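Local coordinates for dermonecrotic toxin (Pasteurella multocida, PDB 2EBF), which is a potent mitogen that induces bone resorption and is associated with atrophic rhinitis in pigs, this chain being its C-terminal region, at residues L94-M99 with Q140-P145; S149-F154 with T317-R322; L156-N161 with S168-D173. All blocks are in the same frame, centred on the assembly; numbering follows the deposited sequence.

Interaction 1 (L94-M99 with Q140-P145). With GLC (alpha-D-glucopyranose), chain C; GLC (alpha-D-glucopyranose), chain B.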
loop_
_atom_site.group_PDB
_atom_site.type_symbol
_atom_site.label_atom_id
_atom_site.label_comp_id
_atom_site.label_asym_id
_atom_site.label_seq_id
_atom_site.Cartn_x
_atom_site.Cartn_y
_atom_site.Cartn_z
ATOM N N LEU A 94 -2.717 11.413 -16.076
ATOM C CA LEU A 94 -2.284 12.423 -17.044
ATOM C C LEU A 94 -2.718 13.842 -16.677
ATOM O O LEU A 94 -1.966 14.806 -16.878
ATOM C CB LEU A 94 -2.812 12.068 -18.434
ATOM C CG LEU A 94 -2.173 10.833 -19.075
ATOM C CD1 LEU A 94 -3.044 10.323 -20.223
ATOM C CD2 LEU A 94 -0.740 11.112 -19.550
ATOM N N MET A 95 -3.940 13.965 -16.171
ATOM C CA MET A 95 -4.445 15.262 -15.695
ATOM C C MET A 95 -3.595 15.843 -14.580
ATOM O O MET A 95 -3.235 17.018 -14.626
ATOM C CB MET A 95 -5.901 15.139 -15.274
ATOM C CG MET A 95 -6.804 15.000 -16.479
ATOM S SD MET A 95 -8.424 14.338 -16.116
ATOM C CE MET A 95 -9.244 15.786 -15.436
ATOM N N HIS A 96 -3.240 15.017 -13.601
ATOM C CA HIS A 96 -2.330 15.467 -12.538
ATOM C C HIS A 96 -0.954 15.871 -13.100
ATOM O O HIS A 96 -0.383 16.866 -12.669
ATOM C CB HIS A 96 -2.166 14.397 -11.451
ATOM C CG HIS A 96 -3.331 14.287 -10.506
ATOM N ND1 HIS A 96 -4.176 13.199 -10.494
ATOM C CD2 HIS A 96 -3.761 15.104 -9.510
ATOM C CE1 HIS A 96 -5.081 13.352 -9.539
ATOM N NE2 HIS A 96 -4.857 14.503 -8.934
ATOM N N GLU A 97 -0.437 15.105 -14.066
ATOM C CA GLU A 97 0.813 15.436 -14.748
ATOM C C GLU A 97 0.738 16.802 -15.436
ATOM O O GLU A 97 1.682 17.606 -15.329
ATOM C CB GLU A 97 1.196 14.339 -15.755
ATOM C CG GLU A 97 1.609 13.004 -15.102
ATOM C CD GLU A 97 1.827 11.872 -16.110
ATOM O OE1 GLU A 97 1.687 12.103 -17.317
ATOM O OE2 GLU A 97 2.138 10.740 -15.690
ATOM N N LEU A 98 -0.379 17.077 -16.110
ATOM C CA LEU A 98 -0.580 18.375 -16.764
ATOM C C LEU A 98 -0.597 19.508 -15.752
ATOM O O LEU A 98 -0.039 20.583 -16.002
ATOM C CB LEU A 98 -1.894 18.408 -17.547
ATOM C CG LEU A 98 -1.923 19.169 -18.891
ATOM C CD1 LEU A 98 -3.330 19.554 -19.326
ATOM C CD2 LEU A 98 -0.936 20.346 -19.033
ATOM N N MET A 99 -1.256 19.276 -14.621
ATOM C CA MET A 99 -1.252 20.259 -13.542
ATOM C C MET A 99 0.191 20.606 -13.162
ATOM O O MET A 99 0.532 21.779 -13.070
ATOM C CB MET A 99 -2.009 19.747 -12.318
ATOM C CG MET A 99 -3.529 19.635 -12.465
ATOM S SD MET A 99 -4.166 19.023 -10.888
ATOM C CE MET A 99 -5.838 18.631 -11.344
ATOM N N GLN A 140 -5.538 18.412 0.645
ATOM C CA GLN A 140 -4.482 17.596 1.232
ATOM C C GLN A 140 -3.600 17.037 0.113
ATOM O O GLN A 140 -2.363 17.110 0.171
ATOM C CB GLN A 140 -5.082 16.465 2.075
ATOM C CG GLN A 140 -5.589 16.919 3.459
ATOM C CD GLN A 140 -4.602 17.857 4.139
ATOM O OE1 GLN A 140 -4.901 19.026 4.387
ATOM N NE2 GLN A 140 -3.413 17.358 4.406
ATOM N N ILE A 141 -4.257 16.529 -0.917
ATOM C CA ILE A 141 -3.573 15.864 -2.025
ATOM C C ILE A 141 -2.788 16.836 -2.915
ATOM O O ILE A 141 -1.619 16.584 -3.236
ATOM C CB ILE A 141 -4.551 15.042 -2.867
ATOM C CG1 ILE A 141 -5.071 13.840 -2.061
ATOM C CG2 ILE A 141 -3.859 14.571 -4.162
ATOM C CD1 ILE A 141 -6.081 12.976 -2.833
ATOM N N LEU A 142 -3.421 17.936 -3.312
ATOM C CA LEU A 142 -2.754 18.938 -4.147
ATOM C C LEU A 142 -1.708 19.822 -3.435
ATOM O O LEU A 142 -0.990 20.584 -4.089
ATOM C CB LEU A 142 -3.782 19.786 -4.910
ATOM C CG LEU A 142 -4.682 19.054 -5.917
ATOM C CD1 LEU A 142 -5.560 20.055 -6.676
ATOM C CD2 LEU A 142 -3.873 18.213 -6.892
ATOM N N GLN A 143 -1.607 19.720 -2.114
ATOM C CA GLN A 143 -0.522 20.385 -1.381
ATOM C C GLN A 143 0.801 19.603 -1.497
ATOM O O GLN A 143 1.884 20.178 -1.317
ATOM C CB GLN A 143 -0.903 20.643 0.088
ATOM C CG GLN A 143 -1.745 21.918 0.258
ATOM C CD GLN A 143 -2.256 22.192 1.669
ATOM O OE1 GLN A 143 -2.688 23.316 1.946
ATOM N NE2 GLN A 143 -2.225 21.185 2.559
ATOM N N ILE A 144 0.720 18.303 -1.787
ATOM C CA ILE A 144 1.928 17.497 -2.014
ATOM C C ILE A 144 2.646 17.993 -3.286
ATOM O O ILE A 144 2.031 18.076 -4.342
ATOM C CB ILE A 144 1.607 15.975 -2.134
ATOM C CG1 ILE A 144 0.800 15.501 -0.919
ATOM C CG2 ILE A 144 2.900 15.144 -2.285
ATOM C CD1 ILE A 144 0.138 14.135 -1.094
ATOM N N PRO A 145 3.950 18.328 -3.183
ATOM C CA PRO A 145 4.705 18.815 -4.345
ATOM C C PRO A 145 4.760 17.756 -5.446
ATOM O O PRO A 145 4.565 16.584 -5.158
ATOM C CB PRO A 145 6.113 19.061 -3.774
ATOM C CG PRO A 145 5.893 19.220 -2.279
ATOM C CD PRO A 145 4.787 18.267 -1.968
HETATM C C1 GLC C . -2.341 24.756 -4.816
HETATM C C2 GLC C . -3.107 26.079 -4.846
HETATM C C3 GLC C . -3.614 26.448 -3.451
HETATM C C4 GLC C . -4.392 25.293 -2.804
HETATM C C5 GLC C . -3.628 23.960 -2.904
HETATM C C6 GLC C . -4.508 22.777 -2.515
HETATM O O2 GLC C . -2.225 27.106 -5.310
HETATM O O3 GLC C . -4.440 27.619 -3.528
HETATM O O4 GLC C . -4.668 25.603 -1.431
HETATM O O5 GLC C . -3.152 23.722 -4.239
HETATM O O6 GLC C . -5.580 22.653 -3.465
HETATM C C1 GLC B . -0.122 23.963 -4.248
HETATM C C2 GLC B . 0.928 24.160 -3.155
HETATM C C3 GLC B . 1.590 25.533 -3.328
HETATM C C4 GLC B . 2.187 25.676 -4.727
HETATM C C5 GLC B . 1.148 25.345 -5.806
HETATM C C6 GLC B . 1.802 25.238 -7.177
HETATM O O1 GLC B . -1.141 24.948 -4.062
HETATM O O2 GLC B . 0.313 24.046 -1.866
HETATM O O3 GLC B . 2.612 25.760 -2.357
HETATM O O4 GLC B . 2.680 27.018 -4.899
HETATM O O5 GLC B . 0.498 24.093 -5.540
HETATM O O6 GLC B . 2.742 24.157 -7.150
#
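Leu-142 reaches across to His-96 and Met-99 with a single methyl, CD2, while the root of the same side chain lies against a bound sugar. At CB the neighbour is the glucose of chain C, whose O6 stands 3.7 Å away from Leu-142 CB. CG is swung anti to the carbonyl carbon (chi1 -63°), and from there the branches part. CD1 stays on the sugar's side, 4.1 Å from O6 of the glucose of chain C. CD2 turns to the opposing helix, where it lies 4.1 Å from His-96 CD2 and is equally near Met-99 SD. The methyl meets the imidazole at its edge, close to the ring plane, and both side chains are crossed by the leucine at about a right angle. A branched leucine suits this place because it can face a sugar and a protein core at once.

His-96 keeps its carbon edge for the methyl and its nitrogens for polar partners: NE2 bonds Tyr-130 OH and ND1 makes a weak bond to Gln-92 O, a pair that should fix the ring's rotation. The extended Met-99 chain carries its soft sulfur to the leucine methyl. The backbones are nearest at 9.1 Å, between His-96 CA and Leu-142 CA, so side chains alone make the contact. On the sugar side, Leu-142 O lies 3.5 Å from C1 of the glucose of chain B, and the CG of Gln-143 packs on the same sugar. The two glucoses share one anomeric oxygen, as in trehalose, and Lys-147 hydrogen-bonds a glucose of this site.

The contact thus joins helix 88-108, in the membrane localization domain, to helix 135-143. Helix 115-129 packs on Met-99 through Leu-129, and helix 151-164 touches His-96 through Ala-152 and Leu-156.

Interaction 2 (S149-F154 with T317-R322)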
loop_
_atom_site.group_PDB
_atom_site.type_symbol
_atom_site.label_atom_id
_atom_site.label_comp_id
_atom_site.label_asym_id
_atom_site.label_seq_id
_atom_site.Cartn_x
_atom_site.Cartn_y
_atom_site.Cartn_z
ATOM N N SER A 149 4.056 13.241 -9.922
ATOM C CA SER A 149 4.994 12.191 -9.474
ATOM C C SER A 149 4.367 10.801 -9.361
ATOM O O SER A 149 5.081 9.801 -9.254
ATOM C CB SER A 149 5.587 12.562 -8.118
ATOM O OG SER A 149 4.570 12.486 -7.133
ATOM N N GLY A 150 3.041 10.732 -9.369
ATOM C CA GLY A 150 2.348 9.484 -9.069
ATOM C C GLY A 150 1.637 9.499 -7.734
ATOM O O GLY A 150 0.686 8.744 -7.529
ATOM N N ALA A 151 2.084 10.347 -6.815
ATOM C CA ALA A 151 1.438 10.436 -5.489
ATOM C C ALA A 151 -0.033 10.858 -5.585
ATOM O O ALA A 151 -0.924 10.165 -5.080
ATOM C CB ALA A 151 2.221 11.373 -4.571
ATOM N N ALA A 152 -0.293 11.989 -6.240
ATOM C CA ALA A 152 -1.673 12.459 -6.400
ATOM C C ALA A 152 -2.555 11.440 -7.119
ATOM O O ALA A 152 -3.706 11.218 -6.737
ATOM C CB ALA A 152 -1.709 13.803 -7.118
ATOM N N ARG A 153 -2.019 10.827 -8.171
ATOM C CA ARG A 153 -2.753 9.808 -8.904
ATOM C C ARG A 153 -3.158 8.648 -8.001
ATOM O O ARG A 153 -4.306 8.211 -8.015
ATOM C CB ARG A 153 -1.897 9.278 -10.049
ATOM C CG ARG A 153 -2.606 8.219 -10.885
ATOM C CD ARG A 153 -1.673 7.648 -11.953
ATOM N NE ARG A 153 -2.381 6.639 -12.746
ATOM C CZ ARG A 153 -1.811 5.876 -13.676
ATOM N NH1 ARG A 153 -0.519 5.995 -13.935
ATOM N NH2 ARG A 153 -2.533 4.985 -14.340
ATOM N N PHE A 154 -2.199 8.152 -7.222
ATOM C CA PHE A 154 -2.428 7.041 -6.317
ATOM C C PHE A 154 -3.433 7.434 -5.237
ATOM O O PHE A 154 -4.362 6.689 -4.933
ATOM C CB PHE A 154 -1.107 6.613 -5.662
ATOM C CG PHE A 154 -1.278 5.599 -4.569
ATOM C CD1 PHE A 154 -1.158 4.241 -4.838
ATOM C CD2 PHE A 154 -1.584 6.001 -3.268
ATOM C CE1 PHE A 154 -1.329 3.300 -3.828
ATOM C CE2 PHE A 154 -1.758 5.064 -2.249
ATOM C CZ PHE A 154 -1.634 3.723 -2.528
ATOM N N THR A 317 9.172 6.394 -9.838
ATOM C CA THR A 317 9.041 4.976 -9.517
ATOM C C THR A 317 9.067 4.735 -8.009
ATOM O O THR A 317 8.296 3.931 -7.485
ATOM C CB THR A 317 10.155 4.181 -10.186
ATOM O OG1 THR A 317 9.974 4.260 -11.602
ATOM C CG2 THR A 317 10.144 2.711 -9.730
ATOM N N LEU A 318 9.967 5.439 -7.329
ATOM C CA LEU A 318 10.108 5.348 -5.891
ATOM C C LEU A 318 8.832 5.829 -5.196
ATOM O O LEU A 318 8.354 5.195 -4.264
ATOM C CB LEU A 318 11.293 6.200 -5.463
ATOM C CG LEU A 318 12.175 5.804 -4.278
ATOM C CD1 LEU A 318 12.621 4.337 -4.327
ATOM C CD2 LEU A 318 13.379 6.736 -4.264
ATOM N N VAL A 319 8.281 6.945 -5.666
ATOM C CA VAL A 319 7.030 7.483 -5.114
ATOM C C VAL A 319 5.879 6.476 -5.178
ATOM O O VAL A 319 5.197 6.237 -4.176
ATOM C CB VAL A 319 6.613 8.799 -5.831
ATOM C CG1 VAL A 319 5.157 9.151 -5.527
ATOM C CG2 VAL A 319 7.533 9.935 -5.434
ATOM N N SER A 320 5.658 5.900 -6.356
ATOM C CA SER A 320 4.536 4.996 -6.551
ATOM C C SER A 320 4.755 3.613 -5.932
ATOM O O SER A 320 3.814 3.012 -5.422
ATOM C CB SER A 320 4.167 4.895 -8.032
ATOM O OG SER A 320 5.225 4.360 -8.775
ATOM N N ASP A 321 5.993 3.119 -5.954
ATOM C CA ASP A 321 6.316 1.875 -5.244
ATOM C C ASP A 321 6.111 1.996 -3.738
ATOM O O ASP A 321 5.568 1.092 -3.116
ATOM C CB ASP A 321 7.752 1.424 -5.535
ATOM C CG ASP A 321 7.909 0.850 -6.934
ATOM O OD1 ASP A 321 6.895 0.742 -7.652
ATOM O OD2 ASP A 321 9.048 0.501 -7.322
ATOM N N ARG A 322 6.565 3.102 -3.157
ATOM C CA ARG A 322 6.450 3.305 -1.711
ATOM C C ARG A 322 4.984 3.380 -1.287
ATOM O O ARG A 322 4.597 2.811 -0.272
ATOM C CB ARG A 322 7.178 4.567 -1.258
ATOM C CG ARG A 322 8.663 4.570 -1.571
ATOM C CD ARG A 322 9.538 4.468 -0.363
ATOM N NE ARG A 322 9.918 5.772 0.156
ATOM C CZ ARG A 322 11.155 6.264 0.231
ATOM N NH1 ARG A 322 12.221 5.589 -0.194
ATOM N NH2 ARG A 322 11.319 7.473 0.741
#
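The backbones of Ala-151 and Val-319 run close, with CA atoms 6.3 Å apart, and draw closer still at Gly-150, whose CA lies 5.6 Å from Ser-320 CA. Glycine fits this point twice over: its positive phi of 109° would press a side chain against the preceding carbonyl oxygen, and a beta carbon there would head toward the opposite helix, close to Ser-320 CB.

Val-319 carries the side-chain part of the contact. Because CG1 is set anti to the backbone N (chi1 165°), that methyl is thrust at the start of helix 151-164. It comes to 3.5 Å from the backbone N of Ala-151 and lies 3.8 Å from Ala-151 CB, an apolar touch between two compact groups. The same methyl rests 3.7 Å from Ser-149 OG. That hydroxyl is buried but not without partners: it accepts the N-H of Ala-151 almost straight on (3.3 Å from Ala-151 N to Ser-149 OG, 169° at the hydrogen) and also bonds Asn-146 O. Valine, branched at CB, presents a compact methyl that suits this close approach. Further along, Leu-323 of helix 312-333 touches both Ala-151 and Phe-154.

The arrangement is an ST turn from Ser-149 to Ala-151 leading through Gly-150, at the N-cap, into a helix whose first turn packs closely on helix 312-333 of the C2 domain.

Interaction 3 (L156-N161 with S168-D173)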
loop_
_atom_site.group_PDB
_atom_site.type_symbol
_atom_site.label_atom_id
_atom_site.label_comp_id
_atom_site.label_asym_id
_atom_site.label_seq_id
_atom_site.Cartn_x
_atom_site.Cartn_y
_atom_site.Cartn_z
ATOM N N LEU A 156 -5.731 9.904 -5.200
ATOM C CA LEU A 156 -7.106 10.118 -5.699
ATOM C C LEU A 156 -7.781 8.793 -6.068
ATOM O O LEU A 156 -8.965 8.608 -5.825
ATOM C CB LEU A 156 -7.157 11.103 -6.875
ATOM C CG LEU A 156 -8.564 11.411 -7.403
ATOM C CD1 LEU A 156 -9.419 12.094 -6.325
ATOM C CD2 LEU A 156 -8.445 12.314 -8.588
ATOM N N ARG A 157 -7.016 7.872 -6.643
ATOM C CA ARG A 157 -7.509 6.542 -6.943
ATOM C C ARG A 157 -8.000 5.857 -5.689
ATOM O O ARG A 157 -9.106 5.318 -5.669
ATOM C CB ARG A 157 -6.404 5.703 -7.600
ATOM C CG ARG A 157 -6.714 4.231 -7.699
ATOM C CD ARG A 157 -5.424 3.435 -7.874
ATOM N NE ARG A 157 -4.667 3.891 -9.033
ATOM C CZ ARG A 157 -3.343 3.816 -9.152
ATOM N NH1 ARG A 157 -2.603 3.308 -8.170
ATOM N NH2 ARG A 157 -2.756 4.264 -10.251
ATOM N N THR A 158 -7.187 5.908 -4.635
ATOM C CA THR A 158 -7.509 5.301 -3.346
ATOM C C THR A 158 -8.751 5.961 -2.720
ATOM O O THR A 158 -9.656 5.273 -2.207
ATOM C CB THR A 158 -6.279 5.384 -2.387
ATOM O OG1 THR A 158 -5.129 4.802 -3.029
ATOM C CG2 THR A 158 -6.545 4.672 -1.056
ATOM N N ALA A 159 -8.788 7.293 -2.772
ATOM C CA ALA A 159 -9.901 8.061 -2.211
ATOM C C ALA A 159 -11.219 7.684 -2.894
ATOM O O ALA A 159 -12.222 7.481 -2.223
ATOM C CB ALA A 159 -9.650 9.555 -2.357
ATOM N N MET A 160 -11.203 7.573 -4.220
ATOM C CA MET A 160 -12.418 7.262 -4.976
ATOM C C MET A 160 -12.890 5.849 -4.680
ATOM O O MET A 160 -14.086 5.618 -4.511
ATOM C CB MET A 160 -12.209 7.463 -6.479
ATOM C CG MET A 160 -12.114 8.940 -6.890
ATOM S SD MET A 160 -12.067 9.215 -8.668
ATOM C CE MET A 160 -10.568 8.346 -9.133
ATOM N N ASN A 161 -11.951 4.909 -4.601
ATOM C CA ASN A 161 -12.289 3.538 -4.204
ATOM C C ASN A 161 -12.845 3.473 -2.780
ATOM O O ASN A 161 -13.785 2.720 -2.508
ATOM C CB ASN A 161 -11.081 2.626 -4.365
ATOM C CG ASN A 161 -10.850 2.248 -5.807
ATOM O OD1 ASN A 161 -11.765 2.323 -6.618
ATOM N ND2 ASN A 161 -9.636 1.829 -6.134
ATOM N N SER A 168 -10.741 -0.373 1.940
ATOM C CA SER A 168 -10.911 -0.057 3.352
ATOM C C SER A 168 -10.395 1.336 3.624
ATOM O O SER A 168 -9.701 1.906 2.787
ATOM C CB SER A 168 -10.136 -1.065 4.206
ATOM O OG SER A 168 -8.773 -1.064 3.807
ATOM N N GLU A 169 -10.748 1.894 4.787
ATOM C CA GLU A 169 -10.298 3.221 5.188
ATOM C C GLU A 169 -8.771 3.262 5.229
ATOM O O GLU A 169 -8.145 2.564 6.030
ATOM C CB GLU A 169 -10.924 3.607 6.553
ATOM C CG GLU A 169 -10.203 4.695 7.338
ATOM C CD GLU A 169 -10.864 5.006 8.689
ATOM O OE1 GLU A 169 -11.966 4.476 8.959
ATOM O OE2 GLU A 169 -10.280 5.770 9.494
ATOM N N SER A 170 -8.176 4.047 4.331
ATOM C CA SER A 170 -6.719 4.076 4.197
ATOM C C SER A 170 -6.191 5.408 3.682
ATOM O O SER A 170 -5.029 5.706 3.853
ATOM C CB SER A 170 -6.239 2.941 3.286
ATOM O OG SER A 170 -6.874 3.004 2.023
ATOM N N THR A 171 -7.048 6.203 3.045
ATOM C CA THR A 171 -6.583 7.420 2.359
ATOM C C THR A 171 -5.912 8.422 3.293
ATOM O O THR A 171 -4.828 8.932 2.996
ATOM C CB THR A 171 -7.729 8.093 1.553
ATOM O OG1 THR A 171 -8.267 7.150 0.617
ATOM C CG2 THR A 171 -7.233 9.311 0.779
ATOM N N ALA A 172 -6.552 8.726 4.419
ATOM C CA ALA A 172 -5.999 9.721 5.326
ATOM C C ALA A 172 -4.581 9.333 5.770
ATOM O O ALA A 172 -3.651 10.148 5.742
ATOM C CB ALA A 172 -6.919 9.910 6.553
ATOM N N ASP A 173 -4.425 8.082 6.185
ATOM C CA ASP A 173 -3.132 7.612 6.672
ATOM C C ASP A 173 -2.095 7.511 5.544
ATOM O O ASP A 173 -0.915 7.734 5.779
ATOM C CB ASP A 173 -3.284 6.283 7.405
ATOM C CG ASP A 173 -3.903 6.439 8.779
ATOM O OD1 ASP A 173 -3.666 7.474 9.450
ATOM O OD2 ASP A 173 -4.634 5.523 9.187
#
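Thr-158 and Ala-159 pack against Ser-170 and Thr-171 where helix 151-164 passes the start of helix 171-180, with Ala-159 CA only 5.7 Å from Thr-171 CA. The contacts between the two segments are all van der Waals. Thr-158 has its methyl CG2 anti to the backbone N, and this brings it against two hydroxyls, 3.5 Å from Ser-170 OG and the same distance from Thr-171 OG1. The two threonine side chains run antiparallel, each passing beside the other. Thr-171 lies alongside Ala-159, with OG1 3.4 Å from Ala-159 CA and its methyl CG2 4.0 Å from Ala-159 CB. Alanine suits the spot, since its short side chain permits so near an approach. Leu-137 of helix 135-143 touches both Ala-159 and Thr-171.

Polar groups find partners close by. Thr-158 OG1 bonds Phe-154 O in its own helix. Glu-162 OE1 takes on both Thr-171 OG1 and the backbone N of Ser-170, tying helix 151-164 to the N-terminus of the next helix, where a carboxylate would probably be favoured by the helix dipole.

The chemistry implies a division of labour: small side chains bring two successive helices together, one methyl against hydroxyls and one hydroxyl against backbone carbon, whereas Glu-162 beside them supplies directional bonds.

Overall arrangement
Helix 151-164 is the common element. Interaction 2 uses its first turn and interaction 3 its later part, 14 Å apart between centres, while interaction 1 lies 11 Å from the former and 16 Å from the latter. Interaction 1 does not include this helix but touches it: His-96 CD2 is 3.4 Å from Ala-152 CB, and His-96 CE1 3.6 Å from Leu-156 CD2. Along the chain, interaction 1 closes first; interaction 3, between neighbouring helices, is nested within the long excursion that interaction 2 closes. Helix 151-164 thus contacts both helix 88-108 of the membrane localization domain, beside a sugar site, and helix 312-333 of the C2 domain.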